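Local coordinates for periplasmic binding protein (PDB 4MX8) that probably binds a solute such as an iron-siderophore complex outside the cell membrane and delivers it to an ABC importer, at residues W246-D251 / D307-V312; A15-T20 / T145-K150; F52-L57 / D73-Y78. All coordinates share one frame; numbering follows the deposited sequence.

Interaction 1 (W246-D251 / D307-V312); sequences WLWVVD and DDVLQV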
# COMPACT_ATOMS: atom_id res chain seq x y z
N TRP A 246 -3.95 -20.80 8.75
CA TRP A 246 -3.52 -19.50 9.22
C TRP A 246 -4.53 -18.47 8.73
O TRP A 246 -4.97 -18.52 7.57
CB TRP A 246 -2.17 -19.17 8.63
CG TRP A 246 -1.12 -20.12 9.00
CD1 TRP A 246 -0.70 -21.20 8.28
CD2 TRP A 246 -0.33 -20.10 10.19
NE1 TRP A 246 0.31 -21.85 8.96
CE2 TRP A 246 0.54 -21.19 10.14
CE3 TRP A 246 -0.29 -19.25 11.30
CZ2 TRP A 246 1.46 -21.46 11.15
CZ3 TRP A 246 0.61 -19.52 12.31
CH2 TRP A 246 1.48 -20.62 12.23
N LEU A 247 -4.90 -17.54 9.62
CA LEU A 247 -5.81 -16.45 9.27
C LEU A 247 -5.07 -15.13 9.41
O LEU A 247 -4.59 -14.81 10.50
CB LEU A 247 -7.04 -16.47 10.18
CG LEU A 247 -8.19 -15.48 9.95
CD1 LEU A 247 -8.98 -15.84 8.72
CD2 LEU A 247 -9.10 -15.43 11.16
N TRP A 248 -4.98 -14.38 8.31
CA TRP A 248 -4.26 -13.11 8.27
C TRP A 248 -5.24 -11.95 8.21
O TRP A 248 -5.95 -11.80 7.22
CB TRP A 248 -3.37 -13.04 7.04
CG TRP A 248 -2.31 -14.09 6.95
CD1 TRP A 248 -2.43 -15.33 6.41
CD2 TRP A 248 -0.96 -13.98 7.40
NE1 TRP A 248 -1.24 -16.01 6.50
CE2 TRP A 248 -0.32 -15.20 7.09
CE3 TRP A 248 -0.22 -12.97 8.01
CZ2 TRP A 248 1.02 -15.44 7.38
CZ3 TRP A 248 1.11 -13.21 8.30
CH2 TRP A 248 1.71 -14.43 7.99
N VAL A 249 -5.25 -11.11 9.23
CA VAL A 249 -6.30 -10.11 9.40
C VAL A 249 -5.84 -8.67 9.24
O VAL A 249 -4.87 -8.25 9.88
CB VAL A 249 -6.91 -10.23 10.80
CG1 VAL A 249 -8.10 -9.31 10.94
CG2 VAL A 249 -7.31 -11.67 11.07
N VAL A 250 -6.54 -7.93 8.39
CA VAL A 250 -6.34 -6.48 8.22
C VAL A 250 -7.57 -5.74 8.76
O VAL A 250 -8.67 -5.88 8.21
CB VAL A 250 -6.20 -6.13 6.72
CG1 VAL A 250 -6.10 -4.66 6.53
CG2 VAL A 250 -4.99 -6.80 6.15
N ASP A 251 -7.41 -4.97 9.82
CA ASP A 251 -8.54 -4.24 10.40
C ASP A 251 -8.73 -2.92 9.65
O ASP A 251 -8.10 -1.92 9.95
CB ASP A 251 -8.24 -3.96 11.88
CG ASP A 251 -9.40 -3.34 12.61
OD1 ASP A 251 -10.40 -2.94 11.96
OD2 ASP A 251 -9.30 -3.25 13.85
N ASP A 307 8.00 -7.59 8.64
CA ASP A 307 7.95 -7.95 10.05
C ASP A 307 6.62 -8.58 10.38
O ASP A 307 6.55 -9.51 11.18
CB ASP A 307 8.21 -6.74 10.95
CG ASP A 307 9.70 -6.51 11.20
OD1 ASP A 307 10.53 -7.02 10.40
OD2 ASP A 307 10.03 -5.82 12.19
N ASP A 308 5.56 -8.08 9.76
CA ASP A 308 4.23 -8.60 10.00
C ASP A 308 4.14 -10.05 9.56
O ASP A 308 3.68 -10.90 10.31
CB ASP A 308 3.18 -7.76 9.28
CG ASP A 308 2.80 -6.51 10.05
OD1 ASP A 308 3.26 -6.34 11.23
OD2 ASP A 308 2.02 -5.70 9.47
N VAL A 309 4.59 -10.34 8.35
CA VAL A 309 4.54 -11.71 7.86
C VAL A 309 5.42 -12.61 8.73
O VAL A 309 5.01 -13.70 9.10
CB VAL A 309 4.91 -11.80 6.37
CG1 VAL A 309 5.02 -13.23 5.91
CG2 VAL A 309 3.88 -11.07 5.53
N LEU A 310 6.60 -12.13 9.12
CA LEU A 310 7.53 -12.94 9.92
C LEU A 310 6.99 -13.42 11.27
O LEU A 310 7.60 -14.26 11.92
CB LEU A 310 8.88 -12.24 10.10
CG LEU A 310 9.89 -12.34 8.94
CD1 LEU A 310 11.00 -11.32 9.06
CD2 LEU A 310 10.46 -13.72 8.83
N GLN A 311 5.84 -12.90 11.68
CA GLN A 311 5.17 -13.38 12.89
C GLN A 311 4.84 -14.87 12.83
O GLN A 311 4.80 -15.49 13.89
CB GLN A 311 3.87 -12.63 13.15
CG GLN A 311 3.99 -11.14 13.39
CD GLN A 311 2.61 -10.46 13.50
OE1 GLN A 311 2.02 -10.39 14.59
NE2 GLN A 311 2.10 -9.96 12.37
N VAL A 312 4.58 -15.44 11.65
CA VAL A 312 4.26 -16.89 11.60
C VAL A 312 5.35 -17.73 12.21
O VAL A 312 5.07 -18.79 12.77
CB VAL A 312 4.04 -17.48 10.20
CG1 VAL A 312 2.61 -17.37 9.80
CG2 VAL A 312 4.97 -16.86 9.18
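Strand 246-251 runs beside the closing turns of the last helical stretch, residues 307-312, with CA of Trp246 8.5 Å from CA of Val312 and CA of Trp248 8.9 Å from CA of Val309. Trp246 and Trp248 share a first torsion of -61°, with CG beside the backbone N, and between them they take hold of one methyl group. Val312 CG1 sits over a face of the Trp246 six-membered ring, 3.9 Å from its centroid, in a CH-pi contact. The same CG1 comes to 3.5 Å from Trp248 CZ2, approaching that ring obliquely. The far corner of the Trp248 indole faces the backbone of residues 308-309: CH2 lies 3.6 Å from Val309 O and 4.1 Å from Val309 CG1, and CZ3 is 4.0 Å from Asp308 O, both oxygens near the ring plane. Asp308 O is also gripped by N and NE2 of Gln311, the latter at 2.8 Å. Inner strand of a mixed sheet, 246-251 takes the C-terminal segment on one side; Val309 also meets Ala172 and Val176 of helix 155-179. No hydrogen bond crosses; the join is mostly apolar, and the C-H edge, probably slightly positive, faces carbonyls that Gln311 and Val312 N already use.

Interaction 2 (A15-T20 / T145-K150); sequences ATASYT and TTFLGK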
# COMPACT_ATOMS: atom_id res chain seq x y z
N ALA A 15 19.86 19.25 -14.36
CA ALA A 15 19.20 18.32 -15.29
C ALA A 15 17.71 18.06 -15.02
O ALA A 15 17.16 18.45 -13.99
CB ALA A 15 19.97 16.99 -15.33
N THR A 16 17.06 17.40 -15.98
CA THR A 16 15.76 16.81 -15.75
C THR A 16 15.80 15.32 -16.04
O THR A 16 16.74 14.82 -16.65
CB THR A 16 14.63 17.49 -16.58
OG1 THR A 16 14.81 17.24 -17.98
CG2 THR A 16 14.61 18.98 -16.33
N ALA A 17 14.78 14.60 -15.58
CA ALA A 17 14.63 13.18 -15.81
C ALA A 17 13.25 12.97 -16.41
O ALA A 17 12.27 13.52 -15.92
CB ALA A 17 14.75 12.41 -14.51
N SER A 18 13.18 12.19 -17.48
CA SER A 18 11.94 11.98 -18.20
C SER A 18 11.17 10.82 -17.59
O SER A 18 11.71 9.73 -17.42
CB SER A 18 12.25 11.67 -19.65
OG SER A 18 11.38 12.39 -20.48
N TYR A 19 9.90 11.05 -17.25
CA TYR A 19 9.07 9.98 -16.69
C TYR A 19 7.84 9.71 -17.56
O TYR A 19 7.01 10.61 -17.78
CB TYR A 19 8.63 10.28 -15.25
CG TYR A 19 7.96 9.09 -14.61
CD1 TYR A 19 8.71 7.98 -14.23
CD2 TYR A 19 6.60 9.06 -14.37
CE1 TYR A 19 8.11 6.87 -13.64
CE2 TYR A 19 6.00 7.96 -13.79
CZ TYR A 19 6.76 6.86 -13.42
OH TYR A 19 6.17 5.75 -12.83
N THR A 20 7.75 8.47 -18.07
CA THR A 20 6.69 8.10 -18.99
C THR A 20 5.96 6.87 -18.51
O THR A 20 6.56 5.83 -18.25
CB THR A 20 7.20 7.84 -20.40
OG1 THR A 20 7.74 9.06 -20.93
CG2 THR A 20 6.07 7.38 -21.28
N THR A 145 11.18 2.98 -6.76
CA THR A 145 12.33 3.24 -5.92
C THR A 145 13.55 3.61 -6.76
O THR A 145 14.31 4.52 -6.41
CB THR A 145 12.64 2.07 -5.02
OG1 THR A 145 11.47 1.78 -4.26
CG2 THR A 145 13.78 2.39 -4.08
N THR A 146 13.74 2.92 -7.86
CA THR A 146 14.82 3.29 -8.76
C THR A 146 14.61 4.69 -9.32
O THR A 146 15.53 5.50 -9.31
CB THR A 146 14.94 2.32 -9.91
OG1 THR A 146 15.18 1.00 -9.40
CG2 THR A 146 16.07 2.72 -10.77
N PHE A 147 13.40 4.97 -9.80
CA PHE A 147 13.15 6.28 -10.38
C PHE A 147 13.38 7.41 -9.41
O PHE A 147 14.11 8.35 -9.71
CB PHE A 147 11.74 6.43 -10.95
CG PHE A 147 11.56 7.75 -11.64
CD1 PHE A 147 12.35 8.07 -12.74
CD2 PHE A 147 10.68 8.69 -11.16
CE1 PHE A 147 12.23 9.29 -13.37
CE2 PHE A 147 10.55 9.93 -11.79
CZ PHE A 147 11.33 10.23 -12.90
N LEU A 148 12.72 7.32 -8.25
CA LEU A 148 12.94 8.29 -7.20
C LEU A 148 14.44 8.41 -6.87
O LEU A 148 14.96 9.52 -6.69
CB LEU A 148 12.11 7.95 -5.98
CG LEU A 148 10.60 8.16 -6.19
CD1 LEU A 148 9.85 7.60 -5.01
CD2 LEU A 148 10.22 9.62 -6.39
N GLY A 149 15.15 7.29 -6.85
CA GLY A 149 16.59 7.33 -6.75
C GLY A 149 17.27 8.28 -7.74
O GLY A 149 18.13 9.07 -7.37
N LYS A 150 16.89 8.20 -9.00
CA LYS A 150 17.40 9.11 -10.02
C LYS A 150 17.01 10.57 -9.75
O LYS A 150 17.84 11.47 -9.86
CB LYS A 150 16.90 8.66 -11.39
CG LYS A 150 17.32 9.49 -12.54
CD LYS A 150 17.41 8.60 -13.76
CE LYS A 150 16.39 9.00 -14.80
NZ LYS A 150 16.68 8.33 -16.10
O HOH W 1 13.89 8.04 -16.83
O HOH W 2 15.83 10.57 -18.13
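The N-terminal beta hairpin, strands 16-24 and 35-43, lies along helix 137-152 of the alpha/beta lobe, and here its first strand runs nearly antiparallel to the helix, at 156° with the short axes 10.0 Å apart. Phe147 is the centrepiece. Its CG is anti to the backbone N (chi1 -175°), which carries the ring out from the helix to the strand. Tyr19, also with CG anti to its N, sets its CD1 over the face of Phe147, 3.5 Å above the plane of that ring and over its centre. The two planes are tilted by 37° and the centroids are 4.6 Å apart, an oblique pair. Tyr19 CB touches Phe147 CZ at 3.6 Å, and Ala17 CB reaches Phe147 CE1 at 4.2 Å. Val42 of the partner strand also packs on Phe147. On the solvent side Lys150 leans over Ala17, its CE 3.8 Å from Ala17 CB, and a bend at chi3 brings the amine to the strand backbone through two waters. One water accepts from both Ser18 N and Lys150 NZ; the other accepts from Lys150 NZ and donates to Ser18 O, 2.8 Å away.

Interaction 3 (F52-L57 / D73-Y78); sequences FDMAAL and DSVPDY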
# COMPACT_ATOMS: atom_id res chain seq x y z
N PHE A 52 1.31 13.52 -2.33
CA PHE A 52 -0.00 13.09 -1.86
C PHE A 52 -0.11 11.58 -1.59
O PHE A 52 -1.01 11.14 -0.88
CB PHE A 52 -1.10 13.48 -2.86
CG PHE A 52 -1.43 14.95 -2.89
CD1 PHE A 52 -2.46 15.46 -2.13
CD2 PHE A 52 -0.71 15.82 -3.70
CE1 PHE A 52 -2.77 16.83 -2.17
CE2 PHE A 52 -1.01 17.19 -3.75
CZ PHE A 52 -2.04 17.69 -2.98
N ASP A 53 0.78 10.79 -2.19
CA ASP A 53 0.76 9.32 -2.08
C ASP A 53 1.76 8.89 -0.99
O ASP A 53 2.97 9.06 -1.15
CB ASP A 53 1.10 8.68 -3.44
CG ASP A 53 1.24 7.16 -3.38
OD1 ASP A 53 0.34 6.48 -2.82
OD2 ASP A 53 2.25 6.63 -3.92
N MSE A 54 1.25 8.36 0.12
CA MSE A 54 2.10 8.04 1.27
C MSE A 54 3.24 7.08 0.92
O MSE A 54 4.29 7.09 1.56
CB MSE A 54 1.26 7.50 2.44
CG MSE A 54 0.23 8.48 3.03
SE MSE A 54 0.95 10.23 3.50
CE MSE A 54 0.86 11.14 1.80
N ALA A 55 3.05 6.27 -0.12
CA ALA A 55 4.08 5.32 -0.46
C ALA A 55 5.24 6.04 -1.14
O ALA A 55 6.40 5.69 -0.93
CB ALA A 55 3.53 4.24 -1.32
N ALA A 56 4.93 7.05 -1.94
CA ALA A 56 6.00 7.89 -2.48
C ALA A 56 6.65 8.71 -1.38
O ALA A 56 7.86 8.91 -1.41
CB ALA A 56 5.50 8.79 -3.56
N LEU A 57 5.86 9.18 -0.42
CA LEU A 57 6.41 9.93 0.71
C LEU A 57 7.41 9.03 1.43
O LEU A 57 8.53 9.44 1.70
CB LEU A 57 5.32 10.42 1.67
CG LEU A 57 5.77 11.40 2.77
CD1 LEU A 57 4.62 12.29 3.16
CD2 LEU A 57 6.30 10.72 4.02
N ASP A 73 -2.75 15.67 7.81
CA ASP A 73 -3.65 14.94 8.70
C ASP A 73 -3.69 13.45 8.39
O ASP A 73 -4.30 12.69 9.14
CB ASP A 73 -5.08 15.50 8.64
CG ASP A 73 -5.19 16.92 9.14
OD1 ASP A 73 -4.45 17.29 10.08
OD2 ASP A 73 -6.04 17.67 8.58
N SER A 74 -3.04 13.04 7.30
CA SER A 74 -3.05 11.65 6.84
C SER A 74 -1.68 10.96 6.93
O SER A 74 -1.59 9.75 6.74
CB SER A 74 -3.53 11.55 5.38
OG SER A 74 -4.68 12.33 5.15
N VAL A 75 -0.63 11.73 7.17
CA VAL A 75 0.71 11.14 7.21
C VAL A 75 0.80 10.26 8.44
O VAL A 75 0.57 10.73 9.55
CB VAL A 75 1.81 12.22 7.28
CG1 VAL A 75 3.17 11.57 7.49
CG2 VAL A 75 1.82 13.05 6.02
N PRO A 76 1.09 8.96 8.23
CA PRO A 76 1.23 7.96 9.30
C PRO A 76 2.37 8.36 10.20
O PRO A 76 3.32 8.97 9.72
CB PRO A 76 1.61 6.69 8.54
CG PRO A 76 1.09 6.90 7.18
CD PRO A 76 1.30 8.36 6.90
N ASP A 77 2.28 8.03 11.48
CA ASP A 77 3.31 8.46 12.42
C ASP A 77 4.71 7.99 12.01
O ASP A 77 5.68 8.71 12.17
CB ASP A 77 2.97 8.00 13.84
CG ASP A 77 2.29 6.64 13.87
OD1 ASP A 77 2.59 5.77 13.00
OD2 ASP A 77 1.45 6.44 14.78
N TYR A 78 4.80 6.79 11.44
CA TYR A 78 6.12 6.28 11.08
C TYR A 78 6.77 7.00 9.91
O TYR A 78 7.96 6.80 9.65
CB TYR A 78 6.09 4.76 10.88
CG TYR A 78 5.38 4.22 9.67
CD1 TYR A 78 6.04 4.08 8.46
CD2 TYR A 78 4.06 3.79 9.73
CE1 TYR A 78 5.41 3.57 7.34
CE2 TYR A 78 3.42 3.27 8.61
CZ TYR A 78 4.11 3.17 7.42
OH TYR A 78 3.52 2.66 6.30
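Neither of the aromatic rings here meets the opposite segment. The Phe52 ring turns to Ala90, Ala96, Ser115 and Val111, while Tyr78 packs on Val295 and ties its OH to Thr301 OG1 by a hydrogen bond. The ring that does take part is the saturated one of Pro76, met at its CD corner, beside the proline nitrogen, by Met54, modelled as selenomethionine. Its CG starts beside the backbone N, and the chain then folds at chi2 (-51°) and again at chi3 (85°), so that the selenium, rather than the terminal methyl, becomes the touching atom. SE lies 3.9 Å from Pro76 CD, and CG approaches the same carbon at 4.0 Å. SE also rests on the backbone of the loop, 3.8 Å from Val75 CA, with Ser74 O a looser neighbour at 4.1 Å. Val75 crosses Met54 at about a right angle and presents one branch, CG2, which is shared: it is 3.9 Å from Met54 SE and 4.1 Å from Leu57 CD1. Met54 and Leu57, three positions apart and so nearly a turn of helix, thus hold one methyl between them. No hydrogen bond links the segments; the contact is apolar, with the selenium that replaces the methionine sulphur at its middle. Asp53 is the N-cap of helix 54-62: Ala56 N makes a weak bond to its OD2, and Leu57 N bonds to Asp53 O at 3.0 Å. Strand 49-51, helix 54-62 and strand 67-70 form a strand-helix-strand unit of this lobe of the alpha/beta binding protein, and loop 73-76 then returns to lie against the helix's first residues. Leu57 packs on Ile67 and Ala70 of strand 67-70, and Val295 of helix 289-295 touches both Met54 and Pro76.

In the fold
All three contacts lack a direct hydrogen bond, but their settings differ. Interactions 1 and 3 are buried: the first joins a strand inside a mixed sheet to the chain's C-terminal end by aromatic and aliphatic packing, the third joins a helix start to a following loop through a selenomethionine and aliphatic groups. Interaction 2 is partly buried, with an aromatic pair inside and a lysine bridged by waters outside. Interactions 1 and 2 lie on opposite sides of the chain's centre, their centres 34 Å apart, yet both have neighbours on the long helix 155-179. Interaction 3 is nested in the loop closed by interaction 2, and helix 54-62, which supplies one side of it, also borders helix 137-152 through Thr145 and Leu148.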